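Amorpha-4,11-diene synthase (Artemisia annua, PDB 4GAX) is a sesquiterpene synthase that cyclises farnesyl diphosphate with loss of its diphosphate group, probably with the help of magnesium ions. Local coordinates at residues A[39-47]-A[253-264]; A[282-292]-A[302-313]. One frame throughout, in Å; residues are numbered along the deposited sequence.

Interaction 1: residues A[39-47]-A[253-264]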
loop_
_atom_site.group_PDB
_atom_site.type_symbol
_atom_site.label_atom_id
_atom_site.label_comp_id
_atom_site.label_asym_id
_atom_site.label_seq_id
_atom_site.Cartn_x
_atom_site.Cartn_y
_atom_site.Cartn_z
ATOM N N ASP A 39 12.308 18.104 14.817
ATOM C CA ASP A 39 11.762 17.519 16.043
ATOM C C ASP A 39 10.236 17.660 16.181
ATOM O O ASP A 39 9.682 17.442 17.270
ATOM C CB ASP A 39 12.450 18.128 17.273
ATOM C CG ASP A 39 13.924 17.752 17.370
ATOM O OD1 ASP A 39 14.729 18.609 17.803
ATOM O OD2 ASP A 39 14.276 16.600 17.023
ATOM N N GLN A 40 9.561 18.008 15.085
ATOM C CA GLN A 40 8.133 18.335 15.138
ATOM C C GLN A 40 7.228 17.154 15.517
ATOM O O GLN A 40 6.100 17.347 15.993
ATOM C CB GLN A 40 7.664 18.947 13.811
ATOM C CG GLN A 40 7.453 17.941 12.683
ATOM C CD GLN A 40 7.074 18.611 11.365
ATOM O OE1 GLN A 40 7.940 18.963 10.557
ATOM N NE2 GLN A 40 5.778 18.785 11.143
ATOM N N PHE A 41 7.715 15.935 15.307
ATOM C CA PHE A 41 6.906 14.758 15.612
ATOM C C PHE A 41 7.283 14.082 16.925
ATOM O O PHE A 41 6.630 13.117 17.329
ATOM C CB PHE A 41 6.995 13.719 14.482
ATOM C CG PHE A 41 6.488 14.210 13.149
ATOM C CD1 PHE A 41 5.145 14.530 12.972
ATOM C CD2 PHE A 41 7.350 14.314 12.059
ATOM C CE1 PHE A 41 4.670 14.962 11.732
ATOM C CE2 PHE A 41 6.889 14.750 10.826
ATOM C CZ PHE A 41 5.543 15.069 10.656
ATOM N N LEU A 42 8.331 14.571 17.585
ATOM C CA LEU A 42 8.875 13.900 18.772
ATOM C C LEU A 42 7.875 13.875 19.934
ATOM O O LEU A 42 7.582 12.821 20.507
ATOM C CB LEU A 42 10.188 14.568 19.209
ATOM C CG LEU A 42 11.111 13.801 20.168
ATOM C CD1 LEU A 42 10.813 14.111 21.628
ATOM C CD2 LEU A 42 11.047 12.293 19.923
ATOM N N ILE A 43 7.367 15.052 20.277
ATOM C CA ILE A 43 6.339 15.188 21.294
ATOM C C ILE A 43 5.055 15.612 20.600
ATOM O O ILE A 43 5.058 16.540 19.781
ATOM C CB ILE A 43 6.714 16.260 22.345
ATOM C CG1 ILE A 43 8.031 15.895 23.043
ATOM C CG2 ILE A 43 5.590 16.424 23.364
ATOM C CD1 ILE A 43 7.963 14.612 23.859
ATOM N N VAL A 44 3.959 14.928 20.912
ATOM C CA VAL A 44 2.670 15.306 20.350
ATOM C C VAL A 44 1.791 15.996 21.392
ATOM O O VAL A 44 1.699 15.559 22.543
ATOM C CB VAL A 44 1.963 14.109 19.665
ATOM C CG1 VAL A 44 0.512 13.976 20.105
ATOM C CG2 VAL A 44 2.053 14.261 18.164
ATOM N N ASP A 45 1.179 17.102 20.980
ATOM C CA ASP A 45 0.328 17.885 21.859
ATOM C C ASP A 45 -1.103 17.799 21.357
ATOM O O ASP A 45 -1.911 18.685 21.633
ATOM C CB ASP A 45 0.786 19.347 21.864
ATOM C CG ASP A 45 0.532 20.041 23.194
ATOM O OD1 ASP A 45 1.453 20.058 24.039
ATOM O OD2 ASP A 45 -0.577 20.580 23.392
ATOM N N ASN A 46 -1.404 16.734 20.615
ATOM C CA ASN A 46 -2.708 16.591 19.971
ATOM C C ASN A 46 -3.874 16.853 20.931
ATOM O O ASN A 46 -3.941 16.287 22.029
ATOM C CB ASN A 46 -2.815 15.256 19.217
ATOM C CG ASN A 46 -2.164 15.319 17.836
ATOM O OD1 ASN A 46 -0.941 15.475 17.712
ATOM N ND2 ASN A 46 -2.984 15.202 16.790
ATOM N N GLN A 47 -4.770 17.738 20.495
ATOM C CA GLN A 47 -5.628 18.506 21.394
ATOM C C GLN A 47 -7.116 18.327 21.096
ATOM O O GLN A 47 -7.628 18.859 20.108
ATOM C CB GLN A 47 -5.240 19.989 21.291
ATOM C CG GLN A 47 -5.040 20.699 22.615
ATOM C CD GLN A 47 -4.093 19.964 23.538
ATOM O OE1 GLN A 47 -4.521 19.179 24.383
ATOM N NE2 GLN A 47 -2.799 20.219 23.387
ATOM N N SER A 253 -4.644 11.790 15.053
ATOM C CA SER A 253 -4.015 11.942 16.368
ATOM C C SER A 253 -3.330 10.648 16.794
ATOM O O SER A 253 -2.245 10.675 17.369
ATOM C CB SER A 253 -5.030 12.377 17.436
ATOM O OG SER A 253 -5.399 13.721 17.236
ATOM N N LEU A 254 -3.960 9.516 16.498
ATOM C CA LEU A 254 -3.386 8.219 16.844
ATOM C C LEU A 254 -2.102 7.996 16.050
ATOM O O LEU A 254 -1.088 7.567 16.604
ATOM C CB LEU A 254 -4.390 7.094 16.566
ATOM C CG LEU A 254 -3.812 5.683 16.711
ATOM C CD1 LEU A 254 -3.436 5.360 18.169
ATOM C CD2 LEU A 254 -4.778 4.643 16.167
ATOM N N HIS A 255 -2.140 8.301 14.755
ATOM C CA HIS A 255 -0.949 8.174 13.911
ATOM C C HIS A 255 0.166 9.038 14.460
ATOM O O HIS A 255 1.325 8.624 14.473
ATOM C CB HIS A 255 -1.246 8.583 12.465
ATOM C CG HIS A 255 -2.230 7.689 11.778
ATOM N ND1 HIS A 255 -3.012 8.108 10.723
ATOM C CD2 HIS A 255 -2.551 6.389 11.996
ATOM C CE1 HIS A 255 -3.777 7.106 10.321
ATOM N NE2 HIS A 255 -3.517 6.053 11.071
ATOM N N ARG A 256 -0.185 10.239 14.912
ATOM C CA ARG A 256 0.811 11.131 15.469
ATOM C C ARG A 256 1.401 10.573 16.763
ATOM O O ARG A 256 2.596 10.767 17.032
ATOM C CB ARG A 256 0.233 12.534 15.681
ATOM C CG ARG A 256 0.104 13.323 14.391
ATOM C CD ARG A 256 1.470 13.746 13.857
ATOM N NE ARG A 256 2.104 14.737 14.728
ATOM C CZ ARG A 256 2.040 16.058 14.555
ATOM N NH1 ARG A 256 1.377 16.573 13.529
ATOM N NH2 ARG A 256 2.658 16.866 15.412
ATOM N N GLU A 257 0.576 9.901 17.563
ATOM C CA GLU A 257 1.070 9.240 18.789
ATOM C C GLU A 257 2.072 8.127 18.460
ATOM O O GLU A 257 3.106 7.992 19.124
ATOM C CB GLU A 257 -0.092 8.652 19.615
ATOM C CG GLU A 257 -1.080 9.690 20.158
ATOM C CD GLU A 257 -2.185 9.067 21.026
ATOM O OE1 GLU A 257 -2.569 7.901 20.772
ATOM O OE2 GLU A 257 -2.664 9.739 21.969
ATOM N N GLU A 258 1.744 7.318 17.451
ATOM C CA GLU A 258 2.621 6.237 16.989
ATOM C C GLU A 258 3.964 6.772 16.495
ATOM O O GLU A 258 5.023 6.229 16.821
ATOM C CB GLU A 258 1.931 5.449 15.865
ATOM C CG GLU A 258 0.621 4.812 16.301
ATOM C CD GLU A 258 -0.202 4.275 15.135
ATOM O OE1 GLU A 258 0.202 4.479 13.960
ATOM O OE2 GLU A 258 -1.266 3.644 15.389
ATOM N N LEU A 259 3.919 7.841 15.699
ATOM C CA LEU A 259 5.130 8.427 15.153
ATOM C C LEU A 259 5.950 9.089 16.253
ATOM O O LEU A 259 7.183 9.120 16.186
ATOM C CB LEU A 259 4.779 9.440 14.065
ATOM C CG LEU A 259 5.961 10.148 13.393
ATOM C CD1 LEU A 259 7.001 9.156 12.883
ATOM C CD2 LEU A 259 5.454 11.005 12.234
ATOM N N SER A 260 5.269 9.634 17.259
ATOM C CA SER A 260 5.961 10.150 18.442
ATOM C C SER A 260 6.732 9.044 19.187
ATOM O O SER A 260 7.888 9.236 19.605
ATOM C CB SER A 260 4.960 10.816 19.389
ATOM O OG SER A 260 5.579 11.158 20.617
ATOM N N GLN A 261 6.081 7.902 19.380
ATOM C CA GLN A 261 6.719 6.763 20.029
ATOM C C GLN A 261 7.887 6.255 19.182
ATOM O O GLN A 261 8.956 5.964 19.695
ATOM C CB GLN A 261 5.693 5.648 20.264
ATOM C CG GLN A 261 4.575 6.056 21.209
ATOM C CD GLN A 261 3.404 5.087 21.206
ATOM O OE1 GLN A 261 2.244 5.495 21.299
ATOM N NE2 GLN A 261 3.702 3.798 21.112
ATOM N N LEU A 262 7.690 6.177 17.874
ATOM C CA LEU A 262 8.761 5.757 16.980
ATOM C C LEU A 262 9.911 6.738 16.944
ATOM O O LEU A 262 11.077 6.331 16.831
ATOM C CB LEU A 262 8.218 5.523 15.573
ATOM C CG LEU A 262 7.500 4.188 15.466
ATOM C CD1 LEU A 262 6.583 4.201 14.240
ATOM C CD2 LEU A 262 8.526 3.043 15.374
ATOM N N SER A 263 9.583 8.028 17.041
ATOM C CA SER A 263 10.591 9.078 17.015
ATOM C C SER A 263 11.475 8.984 18.240
ATOM O O SER A 263 12.688 9.185 18.139
ATOM C CB SER A 263 9.952 10.469 16.903
ATOM O OG SER A 263 9.224 10.574 15.690
ATOM N N LYS A 264 10.877 8.673 19.392
ATOM C CA LYS A 264 11.655 8.561 20.639
ATOM C C LYS A 264 12.588 7.358 20.596
ATOM O O LYS A 264 13.763 7.460 20.945
ATOM C CB LYS A 264 10.738 8.461 21.863
ATOM C CG LYS A 264 10.350 9.807 22.434
ATOM C CD LYS A 264 9.029 9.741 23.181
ATOM C CE LYS A 264 8.354 11.102 23.194
ATOM N NZ LYS A 264 7.084 11.088 23.968
HETATM O O HOH W 1 4.121 12.857 16.274
#

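Interaction 2: residues A[282-292]-A[302-313]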
loop_
_atom_site.group_PDB
_atom_site.type_symbol
_atom_site.label_atom_id
_atom_site.label_comp_id
_atom_site.label_asym_id
_atom_site.label_seq_id
_atom_site.Cartn_x
_atom_site.Cartn_y
_atom_site.Cartn_z
ATOM N N ILE A 282 13.310 8.037 10.082
ATOM C CA ILE A 282 12.230 7.358 10.809
ATOM C C ILE A 282 10.833 7.741 10.286
ATOM O O ILE A 282 9.928 6.905 10.244
ATOM C CB ILE A 282 12.343 7.526 12.341
ATOM C CG1 ILE A 282 11.560 6.421 13.052
ATOM C CG2 ILE A 282 11.865 8.898 12.786
ATOM C CD1 ILE A 282 11.993 4.993 12.654
ATOM N N VAL A 283 10.668 8.989 9.845
ATOM C CA VAL A 283 9.364 9.444 9.356
ATOM C C VAL A 283 9.008 8.660 8.103
ATOM O O VAL A 283 7.876 8.193 7.931
ATOM C CB VAL A 283 9.354 10.959 9.043
ATOM C CG1 VAL A 283 8.006 11.366 8.416
ATOM C CG2 VAL A 283 9.621 11.765 10.310
ATOM N N GLU A 284 10.009 8.490 7.252
ATOM C CA GLU A 284 9.883 7.710 6.028
ATOM C C GLU A 284 9.556 6.231 6.276
ATOM O O GLU A 284 8.753 5.634 5.557
ATOM C CB GLU A 284 11.155 7.868 5.188
ATOM C CG GLU A 284 11.322 9.280 4.579
ATOM C CD GLU A 284 11.709 10.380 5.591
ATOM O OE1 GLU A 284 12.159 10.067 6.720
ATOM O OE2 GLU A 284 11.559 11.577 5.251
ATOM N N CYS A 285 10.159 5.633 7.296
ATOM C CA CYS A 285 9.861 4.227 7.594
ATOM C C CYS A 285 8.429 4.111 8.096
ATOM O O CYS A 285 7.704 3.182 7.741
ATOM C CB CYS A 285 10.825 3.674 8.643
ATOM S SG CYS A 285 12.565 3.653 8.104
ATOM N N TYR A 286 8.022 5.060 8.929
ATOM C CA TYR A 286 6.651 5.062 9.442
ATOM C C TYR A 286 5.612 5.224 8.318
ATOM O O TYR A 286 4.587 4.545 8.313
ATOM C CB TYR A 286 6.459 6.167 10.494
ATOM C CG TYR A 286 5.033 6.202 10.973
ATOM C CD1 TYR A 286 4.207 7.287 10.712
ATOM C CD2 TYR A 286 4.501 5.124 11.653
ATOM C CE1 TYR A 286 2.863 7.288 11.138
ATOM C CE2 TYR A 286 3.176 5.109 12.078
ATOM C CZ TYR A 286 2.362 6.198 11.816
ATOM O OH TYR A 286 1.044 6.171 12.234
ATOM N N PHE A 287 5.891 6.114 7.362
ATOM C CA PHE A 287 4.947 6.387 6.277
ATOM C C PHE A 287 4.727 5.127 5.458
ATOM O O PHE A 287 3.611 4.815 5.052
ATOM C CB PHE A 287 5.442 7.543 5.385
ATOM C CG PHE A 287 4.385 8.086 4.454
ATOM C CD1 PHE A 287 3.308 8.810 4.954
ATOM C CD2 PHE A 287 4.468 7.871 3.084
ATOM C CE1 PHE A 287 2.316 9.305 4.099
ATOM C CE2 PHE A 287 3.485 8.370 2.222
ATOM C CZ PHE A 287 2.407 9.082 2.730
ATOM N N TRP A 288 5.801 4.385 5.244
ATOM C CA TRP A 288 5.713 3.102 4.562
ATOM C C TRP A 288 4.880 2.105 5.384
ATOM O O TRP A 288 3.989 1.412 4.843
ATOM C CB TRP A 288 7.138 2.604 4.338
ATOM C CG TRP A 288 7.319 1.478 3.398
ATOM C CD1 TRP A 288 6.387 0.567 2.996
ATOM C CD2 TRP A 288 8.538 1.129 2.737
ATOM N NE1 TRP A 288 6.958 -0.334 2.123
ATOM C CE2 TRP A 288 8.278 -0.007 1.948
ATOM C CE3 TRP A 288 9.828 1.665 2.739
ATOM C CZ2 TRP A 288 9.260 -0.612 1.154
ATOM C CZ3 TRP A 288 10.810 1.060 1.943
ATOM C CH2 TRP A 288 10.516 -0.070 1.171
ATOM N N ALA A 289 5.146 2.031 6.690
ATOM C CA ALA A 289 4.367 1.133 7.550
ATOM C C ALA A 289 2.896 1.559 7.544
ATOM O O ALA A 289 1.973 0.717 7.548
ATOM C CB ALA A 289 4.909 1.141 8.971
ATOM N N LEU A 290 2.685 2.875 7.519
ATOM C CA LEU A 290 1.342 3.448 7.546
ATOM C C LEU A 290 0.532 3.022 6.325
ATOM O O LEU A 290 -0.699 2.981 6.368
ATOM C CB LEU A 290 1.434 4.973 7.612
ATOM C CG LEU A 290 0.111 5.738 7.708
ATOM C CD1 LEU A 290 -0.753 5.221 8.871
ATOM C CD2 LEU A 290 0.379 7.231 7.848
ATOM N N ALA A 291 1.229 2.686 5.244
ATOM C CA ALA A 291 0.563 2.232 4.019
ATOM C C ALA A 291 -0.026 0.836 4.127
ATOM O O ALA A 291 -1.076 0.547 3.531
ATOM C CB ALA A 291 1.524 2.305 2.830
ATOM N N SER A 292 0.625 -0.041 4.894
ATOM C CA SER A 292 0.176 -1.436 4.975
ATOM C C SER A 292 -1.267 -1.504 5.454
ATOM O O SER A 292 -2.135 -2.047 4.760
ATOM C CB SER A 292 1.083 -2.275 5.887
ATOM O OG SER A 292 1.068 -1.778 7.221
ATOM N N ARG A 302 1.656 -1.518 12.926
ATOM C CA ARG A 302 2.351 -0.422 12.253
ATOM C C ARG A 302 3.662 -0.046 12.935
ATOM O O ARG A 302 4.685 0.219 12.276
ATOM C CB ARG A 302 1.462 0.839 12.197
ATOM C CG ARG A 302 0.417 0.833 11.101
ATOM C CD ARG A 302 -0.166 2.237 10.936
ATOM N NE ARG A 302 -0.950 2.630 12.107
ATOM C CZ ARG A 302 -2.186 2.202 12.349
ATOM N NH1 ARG A 302 -2.771 1.348 11.505
ATOM N NH2 ARG A 302 -2.837 2.625 13.436
ATOM N N ILE A 303 3.627 0.026 14.262
ATOM C CA ILE A 303 4.821 0.447 15.000
ATOM C C ILE A 303 5.936 -0.575 14.816
ATOM O O ILE A 303 7.082 -0.211 14.555
ATOM C CB ILE A 303 4.512 0.674 16.493
ATOM C CG1 ILE A 303 3.676 1.954 16.644
ATOM C CG2 ILE A 303 5.807 0.777 17.306
ATOM C CD1 ILE A 303 3.094 2.158 18.044
ATOM N N PHE A 304 5.599 -1.858 14.906
ATOM C CA PHE A 304 6.609 -2.907 14.743
ATOM C C PHE A 304 7.162 -2.902 13.311
ATOM O O PHE A 304 8.364 -3.042 13.099
ATOM C CB PHE A 304 6.024 -4.288 15.064
ATOM C CG PHE A 304 7.034 -5.384 14.983
ATOM C CD1 PHE A 304 8.144 -5.370 15.816
ATOM C CD2 PHE A 304 6.918 -6.394 14.036
ATOM C CE1 PHE A 304 9.124 -6.371 15.736
ATOM C CE2 PHE A 304 7.890 -7.401 13.942
ATOM C CZ PHE A 304 8.994 -7.392 14.806
ATOM N N LEU A 305 6.273 -2.754 12.335
ATOM C CA LEU A 305 6.669 -2.772 10.938
ATOM C C LEU A 305 7.597 -1.605 10.649
ATOM O O LEU A 305 8.602 -1.755 9.950
ATOM C CB LEU A 305 5.434 -2.736 10.033
ATOM C CG LEU A 305 5.644 -2.627 8.510
ATOM C CD1 LEU A 305 6.442 -3.801 7.959
ATOM C CD2 LEU A 305 4.253 -2.561 7.806
ATOM N N ALA A 306 7.286 -0.448 11.218
ATOM C CA ALA A 306 8.140 0.715 11.034
ATOM C C ALA A 306 9.544 0.438 11.575
ATOM O O ALA A 306 10.538 0.788 10.933
ATOM C CB ALA A 306 7.528 1.938 11.727
ATOM N N LYS A 307 9.630 -0.181 12.753
ATOM C CA LYS A 307 10.935 -0.544 13.317
ATOM C C LYS A 307 11.695 -1.501 12.410
ATOM O O LYS A 307 12.894 -1.332 12.188
ATOM C CB LYS A 307 10.767 -1.161 14.703
ATOM C CG LYS A 307 10.192 -0.166 15.722
ATOM C CD LYS A 307 9.923 -0.849 17.072
ATOM C CE LYS A 307 9.448 0.168 18.126
ATOM N NZ LYS A 307 9.208 -0.503 19.454
ATOM N N VAL A 308 11.004 -2.509 11.888
ATOM C CA VAL A 308 11.651 -3.473 11.010
ATOM C C VAL A 308 12.135 -2.792 9.732
ATOM O O VAL A 308 13.241 -3.065 9.257
ATOM C CB VAL A 308 10.717 -4.667 10.684
ATOM C CG1 VAL A 308 11.324 -5.557 9.629
ATOM C CG2 VAL A 308 10.446 -5.479 11.955
ATOM N N ILE A 309 11.329 -1.883 9.188
ATOM C CA ILE A 309 11.770 -1.122 8.010
ATOM C C ILE A 309 13.006 -0.257 8.319
ATOM O O ILE A 309 13.933 -0.145 7.494
ATOM C CB ILE A 309 10.608 -0.292 7.405
ATOM C CG1 ILE A 309 9.536 -1.243 6.876
ATOM C CG2 ILE A 309 11.109 0.628 6.287
ATOM C CD1 ILE A 309 8.201 -0.569 6.510
ATOM N N ALA A 310 13.048 0.332 9.516
ATOM C CA ALA A 310 14.236 1.079 9.922
ATOM C C ALA A 310 15.442 0.149 10.012
ATOM O O ALA A 310 16.555 0.531 9.653
ATOM C CB ALA A 310 14.005 1.784 11.252
ATOM N N LEU A 311 15.220 -1.085 10.469
ATOM C CA LEU A 311 16.326 -2.055 10.598
ATOM C C LEU A 311 16.834 -2.541 9.240
ATOM O O LEU A 311 18.040 -2.739 9.045
ATOM C CB LEU A 311 15.890 -3.251 11.435
ATOM C CG LEU A 311 15.792 -3.040 12.944
ATOM C CD1 LEU A 311 15.156 -4.300 13.544
ATOM C CD2 LEU A 311 17.197 -2.808 13.520
ATOM N N VAL A 312 15.897 -2.730 8.314
ATOM C CA VAL A 312 16.199 -3.114 6.940
ATOM C C VAL A 312 17.024 -2.030 6.258
ATOM O O VAL A 312 18.003 -2.309 5.566
ATOM C CB VAL A 312 14.886 -3.316 6.143
ATOM C CG1 VAL A 312 15.162 -3.353 4.650
ATOM C CG2 VAL A 312 14.190 -4.574 6.603
ATOM N N THR A 313 16.607 -0.789 6.454
ATOM C CA THR A 313 17.311 0.355 5.904
ATOM C C THR A 313 18.760 0.374 6.392
ATOM O O THR A 313 19.684 0.562 5.593
ATOM C CB THR A 313 16.587 1.665 6.283
ATOM O OG1 THR A 313 15.236 1.623 5.792
ATOM C CG2 THR A 313 17.298 2.864 5.695
#

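Interaction 1: residues A[39-47]-A[253-264]
The Phe-41 ring lies between two aliphatic groups. Leu-259 CD2 sits over one face in a CH-pi contact, 3.7 Å from the ring centroid and displaced toward the rim, while CG of the neighbouring Gln-40 covers the other face over its centre. In the plane of the ring, at its edge, comes Arg-256 NE, 3.5 Å from Phe-41 CD1. The ring and guanidinium planes stand 89° apart, which means that the edge of the phenyl ring is turned onto a face of the guanidinium. The opposite face of the guanidinium looks, more distantly, at Asn-46 OD1. Bends at chi2 and chi3 fold the Arg-256 chain back so that NE also lies 3.5 Å from Val-44 CG2; Val-44 and Asn-46 both belong to the poorly ordered end of the loop. Arg-256 NH1 is bonded to the carbonyl oxygen of Leu-557. A water fixes the middle of the contact, donating to Phe-41 O and to Arg-256 O and accepting from Arg-256 NE.

Here the loop leading into helix 52-71 runs along helix 238-269, an arrangement consistent with the N-terminal segment of plant terpene synthases lying against the outside of the catalytic helical domain. Phe-41 reaches past the side of this helix to touch Val-283 of helix 282-292.

Farther along, Ser-260 OG, anti to its own N (chi1 172°), donates to Leu-42 O at 2.6 Å from well above the carbonyl plane. Beside it Ser-260 CA makes a CA-H...O contact of 3.2 Å with Phe-41 O. Leu-42 CD2 packs on Ser-263 CB at 3.7 Å, and the extended Lys-264 chain passes across it at about a right angle, with CE 3.6 Å from Ile-43 CD1. At the other end, Asn-46 ND2 donates to Ser-253 OG at 2.9 Å.

Interaction 2: residues A[282-292]-A[302-313]
Trp-288 takes the CD1 methyl of Ile-309 over one face of its indole, 4.1 Å from the centroid of the five-membered ring and displaced toward the rim. One turn back, Cys-285 is a knob among Ala-306, Ile-309, Ala-310 and Thr-313. Its SG, anti to the carbonyl carbon (chi1 -63°), lies 3.6 Å from Ala-310 CA. Small residues keep the backbones near: Ala-289 CB stands 3.9 Å from Ala-306 CB and 3.4 Å from Arg-302 O. Leu-305 CD2 comes within 3.3 Å of Ser-292 OG, whose hydroxyl donates back to Ala-289 O.

Arg-302 lays its CD against Leu-290 CD1, at 3.7 Å, while its guanidinium forms a salt bridge with Glu-258 and bonds the carbonyls of Arg-293 and Glu-295. A leucine in its place would probably leave the Glu-258 carboxylate without its charged mate and take this donor from those two carbonyls.

The short segments approach to 8.1 Å with their directions 131° apart, an oblique antiparallel pair in the alpha-helical bundle of class I terpene synthases; farther along, helix 299-322 carries the aspartate-rich DDxxD motif of the family.

How the interactions relate
Helix 238-269 joins the two contacts. Its outward side receives the loop of interaction 1, and its inward side rests on both helices of interaction 2, where Leu-262 touches Tyr-286 and Ala-306. Glu-258 spans them: OE1 probably hydrogen-bonds Tyr-286 OH at 2.6 Å, while its other oxygen takes the salt bridge of interaction 2. Interaction 1, its centre about 22 Å from the centre of the chain, is only partly buried and mixes apolar packing with side-chain and water-mediated bonds; its loop is poorly ordered at one end. Interaction 2, its centre about 12 Å from that of the chain, is buried and almost wholly apolar between its two helices, with the buried Arg-302 turned toward helix 238-269.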